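Local coordinates for protein transcriptional regulator (PDB 4IVN) that represses transcription of the genes for sialic acid catabolism (the nan operon) and binds the pathway sugar phosphate N-acetylmannosamine 6-phosphate through its SIS domain, at the interface of chains A and B. Residues are numbered along the deposited sequence; one frame, centred on the assembly and turned at random. Chains: chain A/B, Transcriptional regulator.

Contact 1: the interface of chains A and B. Residues chain A 144, 148, 244-245, 248, 252; chain B 97, 235-237.
The phenol of A:Tyr144 reaches the loop that precedes helix 237-257 of chain B. Its OH donates to the backbone carbonyl O of B:Gly235 at 2.7 Å, with a C=O...donor angle of 168°. That carbonyl oxygen lies at the edge of the tyrosine ring, in its plane. The bond at A:Asn252 ND2 to B:Ser97 OG is weak.

Within chain A, polar bonds brace this tyrosine. A:Arg148 CG, anti to its carbonyl carbon, lies 3.7 Å above the plane of the A:Tyr144 ring. Bends at chi2 and chi3 then turn the guanidinium toward OH and A:Asp248. NH1 donates to the tyrosine OH at 3.1 Å. The same NH1 makes a salt bridge with A:Asp248 OD1 at 2.6 Å, nearly in the guanidinium plane. NH2 bonds A:Asn252 OD1 at 2.9 Å. A nearby guanidinium could help keep A:Asp248 ionised.

A water links the chains by bonding A:Asp248 OD1 and the backbone N of B:Phe237.

Apolar contact centres on B:Phe237. CG lies anti to the backbone N (chi1 178°), which sends the ring along helix 237-257 of chain A. CE1 meets A:Leu244 CB at 3.4 Å, and CE2 meets A:Leu245 CA at 3.7 Å. B:Phe237 CB packs on A:Asp248 CG; the carboxylate plane is turned 46° from the ring.

The site probably helps hold the SIS domains together in a dimer, packing the start of helix 237-257 of chain B on the middle of its chain A copy.

Contact 2: the interface of chains A and B. Residues chain A 186-188, 191; chain B 275-277.
A:Thr187 and B:Met276 pair as an antiparallel beta bridge between the SIS domain of chain A and the C-terminal tail of chain B. The tail runs past the segment that leads into helix 188-199. Two backbone bonds flank the bridge. B:Ala277 N donates to A:Ser186 O at 2.8 Å, and A:Lys188 N donates to B:Leu275 O at 3.0 Å. The second bond uses an amide at the first residue of the helix.

The side chains of A:Thr187 and B:Met276 cross obliquely. The thioether SD of B:Met276 comes within 3.9 Å of A:Thr187 OG1. The methionine chain bends at chi2 (-45°), which turns its sulfur toward the threonine. A:Thr187 and B:Met276 both also belong to pockets for N-acetylmannosamine 6-phosphate, so the tail of one chain meets a sugar-binding segment of the other.

A:Lys188 brings its aliphatic part, not its ammonium, to the tail. CG lies anti to the backbone N (chi1 -156°) and meets B:Ala277 CA at 3.8 Å. The chain then bends at chi2 and chi3 and carries NZ away from the bridge.

A:Ile191 stands one helical turn further on. It points its terminal CD1 back at the methyl of B:Ala277, with CD1 and CB 3.7 Å apart. The same methyl, B:Ala277 CB, lies 3.6 Å from A:Ser186 O.

Contact 3: the interface of chains A and B. Residues chain A 92, 94-95; chain B 109, 112, 114.
A:Asp92 lies just before helix 93-111 of chain A and faces B:Arg114, the first residue of helix 114-126, with the end of helix 93-111 of chain B close by. The two side chains meet tip to tip in a salt bridge. B:Arg114 grips the carboxylate side-on. NE donates to A:Asp92 OD1 at 3.1 Å, and NH2 donates to OD2 at 2.9 Å. The planes are not coplanar but turned 33° apart. NH2 therefore approaches OD2 from above the carboxylate plane.

OD2 also accepts the backbone N of A:Asp95 at 3.0 Å, through its anti lone pair. This bond caps the start of the helix and fixes the carboxylate. A:Asp95 adds a longer salt bridge, OD1 to B:Arg114 NH2 at 3.5 Å. This cluster ties the start of helix 93-111 of chain A to the junction of helices 93-111 and 114-126 in chain B and probably helps hold the two chains together.

Backbone carbonyls of chain B hold the other arm of the arginine. NH1 donates to B:Ala109 O at 3.2 Å and to B:Ile112 O at 2.9 Å. The bend at chi2 (71°) turns the guanidinium back toward them. A:Cys94 sets its SG over the centre of the guanidinium face. The same sulfur touches B:Ile112 CG2 at 3.5 Å.

Contact 4: the interface of chains A and B. Residues chain A 68-69, 72, 231; chain B 269-270, 273.
B:Ile273 puts CG2 anti to its backbone N and CG1 anti to its carbonyl carbon (chi1 -67°), and its two branches meet different parts of helix 67-78 in chain A. A:Met72 has CG anti to the backbone N (chi1 179°), which directs CG along the isoleucine, and the bend at chi2 (78°) then places SD beside it.

The contact joins the rpiR-type helix-turn-helix domain of chain A to the C-terminal region of chain B. It is apolar in character, and its backbone and side-chain polar groups make no bonds across.

The longer branch of B:Ile273 faces the methionine. CD1 meets A:Met72 CB at 3.7 Å, and CG1 meets A:Met72 CG at 3.7 Å. The two side chains meet at a slant. The short branch goes to the backbone one turn earlier. CG2 lies 3.6 Å from A:Asp69 CA and also lies near A:Ser68. The isoleucine thus packs against this helix with both branches.

The sulfur of A:Met72 extends the contact toward helix 261-270 of chain B. There B:Glu270 offers its aliphatic stem, not its carboxylate. The helix-turn-helix domain packs here near the sugar phosphate site, so ligand binding might affect how that domain is held, though the structure alone does not show this. The thioether SD of A:Met72 stands 3.9 Å from B:Glu270 CG.

Contact 1: the interface of chains A and B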
ATOM      1  N   TYR A 144      -2.930   3.911  -3.811  1.00 25.18           N
ATOM      2  CA  TYR A 144      -2.758   2.806  -4.781  1.00 26.37           C
ATOM      3  C   TYR A 144      -3.874   2.807  -5.811  1.00 28.45           C
ATOM      4  O   TYR A 144      -3.648   2.545  -6.976  1.00 26.48           O
ATOM      5  CB  TYR A 144      -2.671   1.441  -4.077  1.00 24.48           C
ATOM      6  CG  TYR A 144      -2.255   0.315  -5.028  1.00 26.69           C
ATOM      7  CD1 TYR A 144      -1.012   0.379  -5.789  1.00 27.05           C
ATOM      8  CD2 TYR A 144      -3.032  -0.857  -5.111  1.00 30.26           C
ATOM      9  CE1 TYR A 144      -0.637  -0.686  -6.625  1.00 31.03           C
ATOM     10  CE2 TYR A 144      -2.636  -1.900  -5.930  1.00 31.11           C
ATOM     11  CZ  TYR A 144      -1.445  -1.793  -6.672  1.00 29.62           C
ATOM     12  OH  TYR A 144      -1.140  -2.845  -7.492  1.00 30.64           O
ATOM     13  N   ARG A 148      -3.434   3.131  -9.777  1.00 28.47           N
ATOM     14  CA  ARG A 148      -3.818   2.119 -10.706  1.00 27.83           C
ATOM     15  C   ARG A 148      -4.830   2.719 -11.788  1.00 30.14           C
ATOM     16  O   ARG A 148      -4.817   2.328 -12.987  1.00 28.79           O
ATOM     17  CB  ARG A 148      -4.509   0.920  -9.978  1.00 28.21           C
ATOM     18  CG  ARG A 148      -3.530   0.059  -9.150  1.00 28.77           C
ATOM     19  CD  ARG A 148      -2.481  -0.594 -10.082  1.00 32.31           C
ATOM     20  NE  ARG A 148      -3.144  -1.550 -10.961  1.00 29.77           N
ATOM     21  CZ  ARG A 148      -3.624  -2.754 -10.640  1.00 33.71           C
ATOM     22  NH1 ARG A 148      -3.477  -3.278  -9.422  1.00 29.18           N
ATOM     23  NH2 ARG A 148      -4.277  -3.442 -11.578  1.00 32.89           N
ATOM     24  N   LEU A 244      -6.184  -3.514  -0.436  1.00 31.63           N
ATOM     25  CA  LEU A 244      -5.431  -3.432  -1.697  1.00 31.90           C
ATOM     26  C   LEU A 244      -5.818  -4.474  -2.732  1.00 32.18           C
ATOM     27  O   LEU A 244      -5.857  -4.138  -3.911  1.00 32.69           O
ATOM     28  CB  LEU A 244      -3.911  -3.488  -1.424  1.00 30.85           C
ATOM     29  CG  LEU A 244      -3.355  -2.346  -0.608  1.00 30.57           C
ATOM     30  CD1 LEU A 244      -1.939  -2.764  -0.023  1.00 32.12           C
ATOM     31  CD2 LEU A 244      -3.321  -0.976  -1.346  1.00 28.12           C
ATOM     32  N   LEU A 245      -6.050  -5.739  -2.322  1.00 31.23           N
ATOM     33  CA  LEU A 245      -6.612  -6.748  -3.214  1.00 35.78           C
ATOM     34  C   LEU A 245      -7.943  -6.285  -3.900  1.00 34.98           C
ATOM     35  O   LEU A 245      -8.101  -6.432  -5.103  1.00 33.78           O
ATOM     36  CB  LEU A 245      -6.887  -8.012  -2.437  1.00 31.35           C
ATOM     37  CG  LEU A 245      -7.586  -9.140  -3.216  1.00 39.57           C
ATOM     38  CD1 LEU A 245      -6.677  -9.673  -4.301  1.00 40.82           C
ATOM     39  CD2 LEU A 245      -7.993 -10.284  -2.282  1.00 34.43           C
ATOM     40  N   ASP A 248      -6.937  -4.071  -6.583  1.00 32.34           N
ATOM     41  CA  ASP A 248      -6.368  -4.814  -7.719  1.00 31.81           C
ATOM     42  C   ASP A 248      -7.417  -5.501  -8.569  1.00 35.33           C
ATOM     43  O   ASP A 248      -7.362  -5.392  -9.810  1.00 31.84           O
ATOM     44  CB  ASP A 248      -5.345  -5.843  -7.207  1.00 35.37           C
ATOM     45  CG  ASP A 248      -4.555  -6.468  -8.315  1.00 37.81           C
ATOM     46  OD1 ASP A 248      -3.975  -5.785  -9.236  1.00 34.80           O
ATOM     47  OD2 ASP A 248      -4.423  -7.636  -8.173  1.00 32.43           O
ATOM     48  N   ASN A 252      -8.150  -4.879 -12.378  1.00 34.98           N
ATOM     49  CA  ASN A 252      -8.044  -6.037 -13.272  1.00 40.62           C
ATOM     50  C   ASN A 252      -9.355  -6.445 -13.993  1.00 37.40           C
ATOM     51  O   ASN A 252      -9.294  -6.916 -15.139  1.00 36.95           O
ATOM     52  CB  ASN A 252      -7.439  -7.229 -12.545  1.00 37.67           C
ATOM     53  CG  ASN A 252      -5.983  -6.954 -12.113  1.00 35.65           C
ATOM     54  OD1 ASN A 252      -5.372  -5.979 -12.561  1.00 34.16           O
ATOM     55  ND2 ASN A 252      -5.467  -7.757 -11.209  1.00 36.33           N
TER
ATOM     56  N   SER B  97      -6.093 -13.017  -9.034  1.00 37.35           N
ATOM     57  CA  SER B  97      -5.429 -11.799  -8.436  1.00 38.28           C
ATOM     58  C   SER B  97      -4.955 -12.144  -7.028  1.00 37.87           C
ATOM     59  O   SER B  97      -3.833 -11.798  -6.614  1.00 37.49           O
ATOM     60  CB  SER B  97      -6.449 -10.707  -8.325  1.00 35.18           C
ATOM     61  OG  SER B  97      -6.954 -10.386  -9.605  1.00 46.10           O
ATOM     62  N   GLY B 235       4.094  -1.475 -10.665  1.00 28.36           N
ATOM     63  CA  GLY B 235       2.911  -1.301  -9.799  1.00 26.70           C
ATOM     64  C   GLY B 235       2.078  -2.524  -9.603  1.00 31.63           C
ATOM     65  O   GLY B 235       1.078  -2.456  -8.919  1.00 32.59           O
ATOM     66  N   ALA B 236       2.493  -3.668 -10.173  1.00 28.99           N
ATOM     67  CA  ALA B 236       1.658  -4.901 -10.118  1.00 31.11           C
ATOM     68  C   ALA B 236       1.446  -5.200  -8.659  1.00 32.51           C
ATOM     69  O   ALA B 236       2.397  -5.071  -7.861  1.00 33.11           O
ATOM     70  CB  ALA B 236       2.451  -6.087 -10.729  1.00 37.54           C
ATOM     71  N   PHE B 237       0.252  -5.679  -8.294  1.00 35.24           N
ATOM     72  CA  PHE B 237      -0.039  -5.853  -6.889  1.00 32.65           C
ATOM     73  C   PHE B 237       0.882  -6.986  -6.328  1.00 34.92           C
ATOM     74  O   PHE B 237       1.380  -6.877  -5.216  1.00 33.91           O
ATOM     75  CB  PHE B 237      -1.528  -6.204  -6.732  1.00 35.59           C
ATOM     76  CG  PHE B 237      -1.934  -6.462  -5.302  1.00 34.15           C
ATOM     77  CD1 PHE B 237      -1.529  -5.588  -4.275  1.00 33.88           C
ATOM     78  CD2 PHE B 237      -2.702  -7.613  -4.963  1.00 36.10           C
ATOM     79  CE1 PHE B 237      -1.881  -5.830  -2.933  1.00 36.19           C
ATOM     80  CE2 PHE B 237      -3.091  -7.832  -3.612  1.00 33.60           C
ATOM     81  CZ  PHE B 237      -2.658  -6.956  -2.603  1.00 35.34           C
TER
HETATM   82  O   HOH W   1      -1.730  -5.860 -10.429  1.00 36.85           O

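Contact 2: the interface of chains A and B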
ATOM      1  N   SER A 186     -15.802   5.100   9.905  1.00 36.20           N
ATOM      2  CA  SER A 186     -16.212   5.903  11.071  1.00 32.53           C
ATOM      3  C   SER A 186     -15.314   7.113  11.261  1.00 34.48           C
ATOM      4  O   SER A 186     -15.391   7.748  12.297  1.00 34.41           O
ATOM      5  CB  SER A 186     -16.284   5.049  12.361  1.00 32.76           C
ATOM      6  OG  SER A 186     -17.090   3.806  12.199  1.00 32.91           O
ATOM      7  N   THR A 187     -14.480   7.440  10.283  1.00 29.66           N
ATOM      8  CA  THR A 187     -13.574   8.596  10.400  1.00 32.19           C
ATOM      9  C   THR A 187     -14.283   9.888  10.017  1.00 32.59           C
ATOM     10  O   THR A 187     -14.784  10.043   8.935  1.00 30.54           O
ATOM     11  CB  THR A 187     -12.319   8.397   9.529  1.00 35.12           C
ATOM     12  OG1 THR A 187     -11.638   7.225  10.019  1.00 41.03           O
ATOM     13  CG2 THR A 187     -11.376   9.594   9.706  1.00 34.33           C
ATOM     14  N   LYS A 188     -14.325  10.841  10.928  1.00 33.54           N
ATOM     15  CA  LYS A 188     -15.268  11.911  10.812  1.00 33.60           C
ATOM     16  C   LYS A 188     -15.153  12.753   9.502  1.00 35.82           C
ATOM     17  O   LYS A 188     -16.174  12.980   8.802  1.00 30.97           O
ATOM     18  CB  LYS A 188     -15.093  12.769  12.050  1.00 34.71           C
ATOM     19  CG  LYS A 188     -16.280  13.604  12.468  1.00 48.11           C
ATOM     20  CD  LYS A 188     -16.004  14.986  11.984  1.00 48.16           C
ATOM     21  CE  LYS A 188     -16.445  16.048  12.984  1.00 48.58           C
ATOM     22  NZ  LYS A 188     -16.474  17.313  12.147  1.00 47.47           N
ATOM     23  N   ILE A 191     -15.997  10.642   6.263  1.00 32.29           N
ATOM     24  CA  ILE A 191     -17.493  10.505   6.122  1.00 31.82           C
ATOM     25  C   ILE A 191     -18.128  11.767   5.636  1.00 34.76           C
ATOM     26  O   ILE A 191     -19.048  11.728   4.830  1.00 36.34           O
ATOM     27  CB  ILE A 191     -18.146  10.305   7.521  1.00 34.40           C
ATOM     28  CG1 ILE A 191     -17.846   8.924   8.058  1.00 40.95           C
ATOM     29  CG2 ILE A 191     -19.671  10.537   7.520  1.00 44.86           C
ATOM     30  CD1 ILE A 191     -18.472   8.898   9.487  1.00 40.26           C
TER
ATOM     31  N   LEU B 275     -10.994  12.204  16.506  1.00 32.71           N
ATOM     32  CA  LEU B 275     -11.156  12.453  15.042  1.00 35.66           C
ATOM     33  C   LEU B 275     -12.168  11.483  14.398  1.00 36.47           C
ATOM     34  O   LEU B 275     -12.437  11.555  13.165  1.00 35.49           O
ATOM     35  CB  LEU B 275      -9.787  12.411  14.290  1.00 29.35           C
ATOM     36  CG  LEU B 275      -8.616  13.176  14.948  1.00 34.71           C
ATOM     37  CD1 LEU B 275      -7.323  13.138  14.128  1.00 28.38           C
ATOM     38  CD2 LEU B 275      -9.025  14.600  15.274  1.00 28.73           C
ATOM     39  N   MET B 276     -12.732  10.619  15.240  1.00 35.93           N
ATOM     40  CA  MET B 276     -13.769   9.677  14.862  1.00 37.45           C
ATOM     41  C   MET B 276     -15.144  10.305  14.919  1.00 40.91           C
ATOM     42  O   MET B 276     -15.379  11.244  15.697  1.00 35.36           O
ATOM     43  CB  MET B 276     -13.706   8.458  15.790  1.00 34.68           C
ATOM     44  CG  MET B 276     -12.436   7.654  15.608  1.00 34.54           C
ATOM     45  SD  MET B 276     -11.904   7.296  13.879  1.00 36.99           S
ATOM     46  CE  MET B 276     -10.123   7.315  14.132  1.00 44.56           C
ATOM     47  N   ALA B 277     -16.095   9.782  14.125  1.00 38.47           N
ATOM     48  CA  ALA B 277     -17.496  10.376  14.120  1.00 39.22           C
ATOM     49  C   ALA B 277     -18.179  10.326  15.518  1.00 40.89           C
ATOM     50  O   ALA B 277     -17.866   9.327  16.201  1.00 38.58           O
ATOM     51  CB  ALA B 277     -18.347   9.620  13.119  1.00 34.94           C
TER

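Contact 3: the interface of chains A and B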
ATOM      1  N   ASP A  92       8.637 -17.915  13.398  1.00 65.60           N
ATOM      2  CA  ASP A  92       9.481 -16.746  13.044  1.00 63.49           C
ATOM      3  C   ASP A  92       8.664 -15.471  12.600  1.00 63.40           C
ATOM      4  O   ASP A  92       7.658 -15.557  11.904  1.00 55.84           O
ATOM      5  CB  ASP A  92      10.550 -17.252  12.064  1.00 64.67           C
ATOM      6  CG  ASP A  92      11.053 -16.230  11.073  1.00 68.95           C
ATOM      7  OD1 ASP A  92      12.248 -15.877  11.134  1.00 72.78           O
ATOM      8  OD2 ASP A  92      10.324 -15.872  10.137  1.00 57.33           O
ATOM      9  N   CYS A  94       8.909 -13.198  10.464  1.00 55.79           N
ATOM     10  CA  CYS A  94       8.600 -13.140   9.055  1.00 53.36           C
ATOM     11  C   CYS A  94       7.468 -14.035   8.669  1.00 55.68           C
ATOM     12  O   CYS A  94       6.616 -13.638   7.872  1.00 48.81           O
ATOM     13  CB  CYS A  94       9.782 -13.566   8.194  1.00 55.56           C
ATOM     14  SG  CYS A  94      11.111 -12.349   8.176  1.00 68.24           S
ATOM     15  N   ASP A  95       7.507 -15.271   9.162  1.00 53.56           N
ATOM     16  CA  ASP A  95       6.594 -16.291   8.687  1.00 52.88           C
ATOM     17  C   ASP A  95       5.204 -16.021   9.215  1.00 48.80           C
ATOM     18  O   ASP A  95       4.210 -16.240   8.529  1.00 47.88           O
ATOM     19  CB  ASP A  95       7.081 -17.699   9.077  1.00 59.07           C
ATOM     20  CG  ASP A  95       8.391 -18.100   8.342  1.00 63.52           C
ATOM     21  OD1 ASP A  95       9.368 -18.450   9.039  1.00 65.12           O
ATOM     22  OD2 ASP A  95       8.461 -18.010   7.090  1.00 62.19           O
TER
ATOM     23  N   ALA B 109       8.592 -14.140   1.874  1.00 43.97           N
ATOM     24  CA  ALA B 109       8.929 -14.689   3.202  1.00 46.52           C
ATOM     25  C   ALA B 109      10.116 -15.682   3.136  1.00 44.30           C
ATOM     26  O   ALA B 109      10.968 -15.643   4.011  1.00 49.52           O
ATOM     27  CB  ALA B 109       7.738 -15.358   3.867  1.00 42.46           C
ATOM     28  N   ILE B 112      13.582 -13.500   2.443  1.00 46.80           N
ATOM     29  CA  ILE B 112      14.050 -12.544   3.446  1.00 53.02           C
ATOM     30  C   ILE B 112      15.327 -13.001   4.147  1.00 52.21           C
ATOM     31  O   ILE B 112      15.391 -14.106   4.671  1.00 47.53           O
ATOM     32  CB  ILE B 112      12.922 -12.211   4.492  1.00 55.83           C
ATOM     33  CG1 ILE B 112      11.869 -11.291   3.852  1.00 59.77           C
ATOM     34  CG2 ILE B 112      13.488 -11.560   5.758  1.00 50.60           C
ATOM     35  CD1 ILE B 112      10.587 -11.141   4.665  1.00 59.89           C
ATOM     36  N   ARG B 114      17.488 -12.857   7.185  1.00 51.69           N
ATOM     37  CA  ARG B 114      17.234 -12.544   8.574  1.00 51.11           C
ATOM     38  C   ARG B 114      18.350 -11.743   9.183  1.00 54.84           C
ATOM     39  O   ARG B 114      18.098 -11.002  10.123  1.00 48.97           O
ATOM     40  CB  ARG B 114      17.050 -13.816   9.432  1.00 51.45           C
ATOM     41  CG  ARG B 114      15.603 -14.275   9.608  1.00 55.66           C
ATOM     42  CD  ARG B 114      15.056 -14.832   8.297  1.00 62.75           C
ATOM     43  NE  ARG B 114      13.715 -15.439   8.419  1.00 63.47           N
ATOM     44  CZ  ARG B 114      12.936 -15.751   7.377  1.00 63.11           C
ATOM     45  NH1 ARG B 114      13.349 -15.487   6.122  1.00 61.25           N
ATOM     46  NH2 ARG B 114      11.718 -16.290   7.575  1.00 56.75           N
TER

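Contact 4: the interface of chains A and B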
ATOM      1  N   SER A  68     -16.664   5.677  20.144  1.00 33.40           N
ATOM      2  CA  SER A  68     -15.233   5.433  19.799  1.00 31.87           C
ATOM      3  C   SER A  68     -14.318   5.541  21.045  1.00 30.50           C
ATOM      4  O   SER A  68     -13.370   4.820  21.152  1.00 29.83           O
ATOM      5  CB  SER A  68     -14.784   6.399  18.717  1.00 34.59           C
ATOM      6  OG  SER A  68     -15.365   5.998  17.450  1.00 38.20           O
ATOM      7  N   ASP A  69     -14.535   6.556  21.893  1.00 32.20           N
ATOM      8  CA  ASP A  69     -13.793   6.736  23.185  1.00 32.55           C
ATOM      9  C   ASP A  69     -13.931   5.503  24.114  1.00 32.67           C
ATOM     10  O   ASP A  69     -12.967   4.920  24.628  1.00 36.11           O
ATOM     11  CB  ASP A  69     -14.404   7.930  23.907  1.00 32.49           C
ATOM     12  CG  ASP A  69     -13.620   8.331  25.119  1.00 38.30           C
ATOM     13  OD1 ASP A  69     -12.364   8.129  25.175  1.00 37.71           O
ATOM     14  OD2 ASP A  69     -14.253   8.852  26.061  1.00 35.88           O
ATOM     15  N   MET A  72     -12.157   2.434  22.503  1.00 30.52           N
ATOM     16  CA  MET A  72     -10.702   2.540  22.768  1.00 31.07           C
ATOM     17  C   MET A  72     -10.369   2.087  24.226  1.00 37.86           C
ATOM     18  O   MET A  72      -9.447   1.257  24.443  1.00 35.91           O
ATOM     19  CB  MET A  72     -10.295   4.025  22.607  1.00 30.13           C
ATOM     20  CG  MET A  72      -8.814   4.356  22.876  1.00 34.11           C
ATOM     21  SD  MET A  72      -7.725   3.876  21.458  1.00 37.82           S
ATOM     22  CE  MET A  72      -7.090   2.387  22.221  1.00 36.99           C
ATOM     23  N   PRO A 231      -9.298  -0.549  17.924  1.00 33.88           N
ATOM     24  CA  PRO A 231      -8.661   0.656  18.367  1.00 34.91           C
ATOM     25  C   PRO A 231      -7.145   0.531  18.359  1.00 35.15           C
ATOM     26  O   PRO A 231      -6.465   1.552  18.242  1.00 29.72           O
ATOM     27  CB  PRO A 231      -9.185   0.810  19.827  1.00 34.13           C
ATOM     28  CG  PRO A 231     -10.608   0.207  19.740  1.00 36.11           C
ATOM     29  CD  PRO A 231     -10.235  -1.066  18.958  1.00 37.15           C
TER
ATOM     30  N   ALA B 269      -2.800   5.631  18.740  1.00 30.05           N
ATOM     31  CA  ALA B 269      -4.206   5.206  18.565  1.00 30.17           C
ATOM     32  C   ALA B 269      -5.188   6.046  19.394  1.00 31.23           C
ATOM     33  O   ALA B 269      -6.332   6.357  18.952  1.00 32.45           O
ATOM     34  CB  ALA B 269      -4.340   3.737  18.904  1.00 29.66           C
ATOM     35  N   GLU B 270      -4.757   6.459  20.594  1.00 33.60           N
ATOM     36  CA  GLU B 270      -5.643   7.207  21.517  1.00 31.26           C
ATOM     37  C   GLU B 270      -5.859   8.583  21.041  1.00 30.90           C
ATOM     38  O   GLU B 270      -6.979   9.085  21.150  1.00 27.91           O
ATOM     39  CB  GLU B 270      -5.092   7.243  22.981  1.00 31.75           C
ATOM     40  CG  GLU B 270      -5.134   5.845  23.628  1.00 38.90           C
ATOM     41  CD  GLU B 270      -4.479   5.777  25.023  1.00 42.83           C
ATOM     42  OE1 GLU B 270      -3.540   6.523  25.296  1.00 50.55           O
ATOM     43  OE2 GLU B 270      -4.866   4.954  25.822  1.00 46.66           O
ATOM     44  N   ILE B 273      -8.713   9.281  18.477  1.00 29.31           N
ATOM     45  CA  ILE B 273     -10.138   9.025  18.924  1.00 29.53           C
ATOM     46  C   ILE B 273     -11.027  10.274  18.726  1.00 33.42           C
ATOM     47  O   ILE B 273     -12.159  10.161  18.207  1.00 35.48           O
ATOM     48  CB  ILE B 273     -10.278   8.538  20.374  1.00 32.26           C
ATOM     49  CG1 ILE B 273      -9.678   7.140  20.527  1.00 33.46           C
ATOM     50  CG2 ILE B 273     -11.767   8.380  20.759  1.00 38.02           C
ATOM     51  CD1 ILE B 273     -10.159   6.122  19.510  1.00 35.44           C
TER

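Contact 2 and contact 4 are neighbours, with C-alpha centres about 11 Å apart. Both use the 3-10 helix 273-275 of chain B, which meets the SIS domain in contact 2 and the DNA-binding domain in contact 4. Contact 1 lies about 27 Å from contact 2 and 30 Å from contact 4. Contact 3 is about 23 Å from contact 1 and 36 Å from contact 2. Contacts 1 and 3 share helix 93-111. The two-fold axis repeats every contact with the chains exchanged. The partner's C-terminal segment thus bridges domains and probably helps set the DNA-binding domains in what is probably a dimer.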